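Local coordinates for protein transcriptional regulator, TetR family (Vibrio parahaemolyticus, PDB 3HE0) that probably binds operator DNA through a helix-turn-helix motif and regulates transcription, as other TetR-family proteins do, at residues 148-152 with 153-157. Residues are numbered along the deposited sequence; the frame is centred on the assembly and turned at random.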
loop_
_atom_site.group_PDB
_atom_site.type_symbol
_atom_site.label_atom_id
_atom_site.label_comp_id
_atom_site.label_asym_id
_atom_site.label_seq_id
_atom_site.Cartn_x
_atom_site.Cartn_y
_atom_site.Cartn_z
ATOM N N LYS A 148 6.371 -8.624 21.198
ATOM C CA LYS A 148 7.340 -7.561 21.407
ATOM C C LYS A 148 6.652 -6.275 21.903
ATOM O O LYS A 148 5.536 -5.911 21.456
ATOM C CB LYS A 148 8.080 -7.233 20.092
ATOM C CG LYS A 148 8.857 -8.392 19.388
ATOM C CD LYS A 148 9.858 -7.827 18.324
ATOM C CE LYS A 148 10.702 -8.889 17.604
ATOM N NZ LYS A 148 9.915 -9.944 16.875
ATOM N N PRO A 149 7.328 -5.565 22.812
ATOM C CA PRO A 149 6.715 -4.419 23.456
ATOM C C PRO A 149 6.724 -3.164 22.591
ATOM O O PRO A 149 7.352 -2.191 22.934
ATOM C CB PRO A 149 7.570 -4.249 24.726
ATOM C CG PRO A 149 8.935 -4.745 24.308
ATOM C CD PRO A 149 8.594 -5.954 23.462
ATOM N N LEU A 150 6.016 -3.176 21.474
ATOM C CA LEU A 150 6.090 -2.059 20.549
ATOM C C LEU A 150 4.704 -1.485 20.495
ATOM O O LEU A 150 3.738 -2.187 20.806
ATOM C CB LEU A 150 6.573 -2.550 19.165
ATOM C CG LEU A 150 7.979 -3.184 19.130
ATOM C CD1 LEU A 150 8.332 -3.717 17.729
ATOM C CD2 LEU A 150 9.085 -2.209 19.608
ATOM N N ASP A 151 4.579 -0.227 20.113
ATOM C CA ASP A 151 3.249 0.355 19.906
ATOM C C ASP A 151 2.449 -0.523 18.957
ATOM O O ASP A 151 3.025 -1.107 18.006
ATOM C CB ASP A 151 3.361 1.760 19.290
ATOM C CG ASP A 151 1.988 2.466 19.149
ATOM O OD1 ASP A 151 1.602 3.200 20.090
ATOM O OD2 ASP A 151 1.278 2.269 18.119
ATOM N N ASN A 152 1.133 -0.576 19.182
ATOM C CA ASN A 152 0.236 -1.356 18.333
ATOM C C ASN A 152 0.293 -0.937 16.857
ATOM O O ASN A 152 0.077 -1.755 15.978
ATOM C CB ASN A 152 -1.220 -1.283 18.842
ATOM C CG ASN A 152 -1.420 -1.986 20.182
ATOM O OD1 ASN A 152 -0.493 -2.544 20.750
ATOM N ND2 ASN A 152 -2.648 -1.957 20.687
ATOM N N GLU A 153 0.606 0.323 16.589
ATOM C CA GLU A 153 0.795 0.798 15.216
ATOM C C GLU A 153 1.998 0.145 14.536
ATOM O O GLU A 153 1.956 -0.136 13.323
ATOM C CB GLU A 153 0.964 2.328 15.178
ATOM C CG GLU A 153 -0.359 3.102 15.339
ATOM C CD GLU A 153 -1.349 2.840 14.192
ATOM O OE1 GLU A 153 -0.891 2.652 13.033
ATOM O OE2 GLU A 153 -2.591 2.819 14.445
ATOM N N VAL A 154 3.054 -0.104 15.320
ATOM C CA VAL A 154 4.265 -0.751 14.801
ATOM C C VAL A 154 3.978 -2.254 14.625
ATOM O O VAL A 154 4.247 -2.838 13.585
ATOM C CB VAL A 154 5.452 -0.497 15.722
ATOM C CG1 VAL A 154 6.725 -1.275 15.265
ATOM C CG2 VAL A 154 5.728 1.002 15.815
ATOM N N LEU A 155 3.377 -2.877 15.632
ATOM C CA LEU A 155 3.017 -4.280 15.526
ATOM C C LEU A 155 2.117 -4.501 14.291
ATOM O O LEU A 155 2.310 -5.441 13.520
ATOM C CB LEU A 155 2.324 -4.743 16.811
ATOM C CG LEU A 155 3.191 -4.731 18.079
ATOM C CD1 LEU A 155 2.334 -5.130 19.297
ATOM C CD2 LEU A 155 4.432 -5.632 17.922
ATOM N N SER A 156 1.166 -3.593 14.066
ATOM C CA SER A 156 0.280 -3.727 12.911
ATOM C C SER A 156 1.066 -3.591 11.607
ATOM O O SER A 156 0.906 -4.410 10.697
ATOM C CB SER A 156 -0.868 -2.722 12.956
ATOM O OG SER A 156 -1.812 -2.974 11.889
ATOM N N GLY A 157 1.942 -2.590 11.548
ATOM C CA GLY A 157 2.782 -2.375 10.370
ATOM C C GLY A 157 3.664 -3.572 10.039
ATOM O O GLY A 157 3.933 -3.817 8.891
#
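Asp151 reaches forward to the first turn of helix 152-158, where OD2 accepts from Glu153 N at 2.6 Å on its anti side, 27° out of the carboxylate plane. The side chain reaches that amide because CG stands anti to the backbone N (chi1 -176°). Aspartate suits the N-cap: it is short, and its negative charge probably interacts favourably with the positive end of the helix dipole. Its backbone O opens the helical bonding, receiving Leu155 N at 3.0 Å and nearly straight (168°), with a weaker bond from Val154 N. Next, Ser156 N donates to Asn152 O.

Beside this tight cap, Leu155, Val154 and Asn152 form the buried part. Leu150 puts CD1 3.8 Å from Val154 CG1, while its CB meets Leu155 CD2 at 4.0 Å. Branched Leu155 also reaches Phe138 and Lys142 of helix 132-143. The buried amide of Asn152 suits its place by accepting from Lys142 through OD1 and donating to Asp135 and Asn139 through ND2. The looser side is the end of Glu153: its bent chain leads away to a salt bridge between OE1 and Lys169 of the second subunit, and OE2 lies 5.4 Å from Asp151 OD2, where like charges may repel mildly. An aspartate N-cap combined with a hydrophobic staple, Leu150 to Leu155, thus starts this helix within the subunit interface of a TetR-type C-terminal domain.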